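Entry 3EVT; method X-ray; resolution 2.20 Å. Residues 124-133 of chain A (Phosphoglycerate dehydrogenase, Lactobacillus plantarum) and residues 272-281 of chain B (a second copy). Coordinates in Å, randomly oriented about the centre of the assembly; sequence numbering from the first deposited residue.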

# COMPACT_ATOMS: atom_id res chain seq x y z
N ARG A 124 -15.74 -8.51 23.29
CA ARG A 124 -16.04 -9.37 22.12
C ARG A 124 -17.43 -9.11 21.59
O ARG A 124 -18.21 -10.04 21.33
N GLN A 125 -17.73 -7.84 21.41
CA GLN A 125 -18.95 -7.47 20.74
C GLN A 125 -18.81 -7.68 19.23
O GLN A 125 -17.70 -7.89 18.74
N TRP A 126 -19.93 -7.65 18.52
CA TRP A 126 -19.91 -7.77 17.09
C TRP A 126 -20.02 -6.37 16.49
O TRP A 126 -20.74 -6.15 15.56
N ALA A 127 -19.25 -5.45 17.03
CA ALA A 127 -19.18 -4.12 16.49
C ALA A 127 -18.05 -3.44 17.23
O ALA A 127 -17.62 -3.88 18.29
N LEU A 128 -17.53 -2.36 16.67
CA LEU A 128 -16.44 -1.62 17.32
C LEU A 128 -16.93 -0.26 17.81
O LEU A 128 -17.83 0.34 17.25
N PRO A 129 -16.31 0.23 18.87
CA PRO A 129 -16.72 1.55 19.34
C PRO A 129 -16.19 2.66 18.43
O PRO A 129 -16.09 3.78 18.85
N MET A 130 -15.86 2.35 17.17
CA MET A 130 -15.15 3.34 16.40
C MET A 130 -15.68 3.27 15.00
O MET A 130 -16.31 2.28 14.62
N THR A 131 -15.46 4.33 14.22
CA THR A 131 -15.73 4.30 12.80
C THR A 131 -14.41 4.12 12.04
O THR A 131 -13.48 4.89 12.24
N THR A 132 -14.35 3.11 11.19
CA THR A 132 -13.22 2.92 10.29
C THR A 132 -13.15 4.03 9.24
O THR A 132 -14.15 4.72 8.93
N SER A 133 -11.98 4.17 8.63
CA SER A 133 -11.81 5.10 7.53
C SER A 133 -10.73 4.50 6.62
O SER A 133 -10.18 3.44 6.95
N LEU B 272 -7.09 -12.99 14.24
CA LEU B 272 -7.55 -11.62 14.49
C LEU B 272 -8.97 -11.55 14.04
O LEU B 272 -9.21 -11.59 12.85
N ILE B 273 -9.91 -11.41 14.96
CA ILE B 273 -11.32 -11.40 14.62
C ILE B 273 -11.71 -9.94 14.44
O ILE B 273 -11.49 -9.12 15.34
N THR B 274 -12.29 -9.60 13.29
CA THR B 274 -12.88 -8.31 13.19
C THR B 274 -14.33 -8.57 12.86
O THR B 274 -14.63 -9.48 12.10
N PRO B 275 -15.25 -7.77 13.44
CA PRO B 275 -16.67 -8.07 13.31
C PRO B 275 -17.30 -7.62 12.02
O PRO B 275 -18.12 -6.72 12.06
N HIS B 276 -16.96 -8.26 10.90
CA HIS B 276 -17.53 -7.95 9.58
C HIS B 276 -17.48 -6.46 9.22
O HIS B 276 -18.45 -5.91 8.64
N ILE B 277 -16.38 -5.80 9.54
CA ILE B 277 -16.28 -4.38 9.24
C ILE B 277 -15.65 -4.03 7.91
O ILE B 277 -15.72 -2.87 7.49
N SER B 278 -15.02 -4.98 7.23
CA SER B 278 -14.06 -4.60 6.17
C SER B 278 -14.69 -3.76 5.07
O SER B 278 -14.01 -2.93 4.47
N GLY B 279 -15.96 -4.01 4.79
CA GLY B 279 -16.62 -3.35 3.67
C GLY B 279 -17.41 -2.08 4.01
O GLY B 279 -17.92 -1.39 3.08
N GLN B 280 -17.55 -1.79 5.31
CA GLN B 280 -18.25 -0.57 5.76
C GLN B 280 -17.53 0.70 5.32
O GLN B 280 -16.35 0.92 5.67
N ILE B 281 -18.21 1.54 4.54
CA ILE B 281 -17.63 2.80 4.10
C ILE B 281 -18.48 3.92 4.58
O ILE B 281 -19.64 3.71 4.97

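What holds the centre of this contact? Trp A126 lies on Pro B275, the pair whose CA atoms come nearest across the two stretches, 5.0 Å apart. The CA-to-CB bond of Trp A126 points sideways, yet chi1 of -156° (t) and chi2 of -114° bring the indole nearer to chain B and lay one face over the proline. Pro B275 CA sits 3.6 Å from the centroid of the six-membered ring of Trp A126, only 8° off the ring normal, a nearly ideal CH-pi arrangement: the slightly polarised C-H group meets the electron-rich face. The proline ring, with a C-gamma endo pucker, adds apolar contact through its CB, 3.6 Å from CD2 of Trp A126.

What else surrounds the indole? Its far end reaches the strand residue Ile B273, which points toward chain A in an m, m conformation (chi1 -52°, chi2 -67°); CG2 of Ile B273 lies 3.9 Å from CZ3 of Trp A126. The approach is oblique to the ring, as is that of the His B276 backbone, whose N is 3.9 Å from CZ2 of Trp A126. That same N of His B276 donates to O of Thr B274 at 2.9 Å, so its hydrogen-bonding need is met within chain B. The imidazole itself leads away, with chi1 of -148° between wells, and its ND1 is bonded elsewhere in the structure.

How does Leu A128 extend the apolar patch? It points toward chain B as an m, t rotamer (chi1 -58°, chi2 -174°): CD2 of Leu A128 is 3.9 Å from CG of Pro B275, and CD1 of Leu A128 is 3.6 Å from CD1 of Ile B277 and 4.3 Å from CD of Pro B275. Ile B277 also points toward the other stretch; its p, t conformation (chi1 47°, chi2 176°) extends CD1 to meet the leucine. Thr A132, a p rotamer at 46°, points in as well and sets its CG2 4.3 Å from the same CD1 of Ile B277.

Do polar groups bind the stretches together? No hydrogen bond crosses between them, and packing carries the contact, with 408 Å² buried over both sides. OG1 of Thr A132 comes to 3.8 Å from O of Gln B280, a proximity without a bond. Gln B280 points toward chain A with chi1 of -53° (m) and chi2 of -163° (t), but its side chain comes no nearer to the other stretch than CB of Gln B280 to OG1 of Thr A132, 4.6 Å. Its backbone N instead closes a type I turn, donating to O of Ile B277 at 3.0 Å.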

# COMPACT_ATOMS: atom_id res chain seq x y z
CB ARG A 124 -15.90 -10.85 22.47
CG ARG A 124 -14.52 -11.21 23.01
CD ARG A 124 -14.55 -12.52 23.75
NE ARG A 124 -13.22 -12.90 24.20
CZ ARG A 124 -12.88 -14.12 24.62
NH1 ARG A 124 -13.77 -15.12 24.62
NH2 ARG A 124 -11.64 -14.34 25.01
CB GLN A 125 -19.35 -6.03 21.12
CG GLN A 125 -19.78 -5.92 22.64
CD GLN A 125 -20.85 -7.01 22.99
OE1 GLN A 125 -21.98 -6.90 22.52
NE2 GLN A 125 -20.46 -8.07 23.75
CB TRP A 126 -20.98 -8.69 16.53
CG TRP A 126 -20.60 -9.27 15.17
CD1 TRP A 126 -21.22 -9.03 13.96
CD2 TRP A 126 -19.49 -10.14 14.88
NE1 TRP A 126 -20.56 -9.70 12.97
CE2 TRP A 126 -19.50 -10.39 13.49
CE3 TRP A 126 -18.48 -10.72 15.66
CZ2 TRP A 126 -18.55 -11.20 12.87
CZ3 TRP A 126 -17.54 -11.53 15.04
CH2 TRP A 126 -17.59 -11.78 13.66
CB ALA A 127 -20.52 -3.39 16.71
CB LEU A 128 -15.27 -1.44 16.34
CG LEU A 128 -14.72 -2.78 15.82
CD1 LEU A 128 -13.47 -2.59 14.99
CD2 LEU A 128 -14.44 -3.74 17.04
CB PRO A 129 -16.06 1.68 20.71
CG PRO A 129 -15.05 0.57 20.80
CD PRO A 129 -15.21 -0.36 19.65
CB MET A 130 -13.61 3.11 16.51
CG MET A 130 -13.08 1.70 16.13
SD MET A 130 -12.89 1.38 14.34
CE MET A 130 -11.43 2.45 14.12
CB THR A 131 -16.31 5.65 12.37
OG1 THR A 131 -17.51 5.89 13.11
CG2 THR A 131 -16.60 5.70 10.84
CB THR A 132 -13.35 1.59 9.51
OG1 THR A 132 -14.68 1.44 9.00
CG2 THR A 132 -13.01 0.39 10.38
CB SER A 133 -11.44 6.49 8.09
OG SER A 133 -10.28 6.42 8.96
CB LEU B 272 -6.76 -10.59 13.68
CG LEU B 272 -5.22 -10.66 13.62
CD1 LEU B 272 -4.55 -9.53 12.76
CD2 LEU B 272 -4.66 -10.70 14.99
CB ILE B 273 -12.21 -12.01 15.79
CG1 ILE B 273 -11.70 -13.38 16.20
CG2 ILE B 273 -13.70 -12.12 15.36
CD1 ILE B 273 -11.88 -14.45 15.10
CB THR B 274 -12.22 -7.39 12.10
OG1 THR B 274 -12.29 -8.06 10.82
CG2 THR B 274 -10.77 -7.11 12.46
CB PRO B 275 -17.29 -7.31 14.48
CG PRO B 275 -16.41 -6.16 14.72
CD PRO B 275 -14.99 -6.56 14.26
CB HIS B 276 -18.98 -8.45 9.45
CG HIS B 276 -19.35 -8.88 8.06
ND1 HIS B 276 -20.13 -9.99 7.80
CD2 HIS B 276 -19.05 -8.34 6.84
CE1 HIS B 276 -20.29 -10.12 6.49
NE2 HIS B 276 -19.65 -9.13 5.89
CB ILE B 277 -15.47 -3.64 10.29
CG1 ILE B 277 -14.18 -4.41 10.58
CG2 ILE B 277 -16.31 -3.41 11.55
CD1 ILE B 277 -13.28 -3.69 11.54
CB SER B 278 -13.36 -5.82 5.55
OG SER B 278 -14.29 -6.64 4.86
CB GLN B 280 -18.40 -0.56 7.27
CG GLN B 280 -19.04 -1.81 7.80
CD GLN B 280 -19.56 -1.64 9.21
OE1 GLN B 280 -18.88 -1.11 10.10
NE2 GLN B 280 -20.78 -2.11 9.43
CB ILE B 281 -17.53 2.91 2.57
CG1 ILE B 281 -18.87 2.57 1.91
CG2 ILE B 281 -16.46 2.00 2.02
CD1 ILE B 281 -18.81 2.70 0.40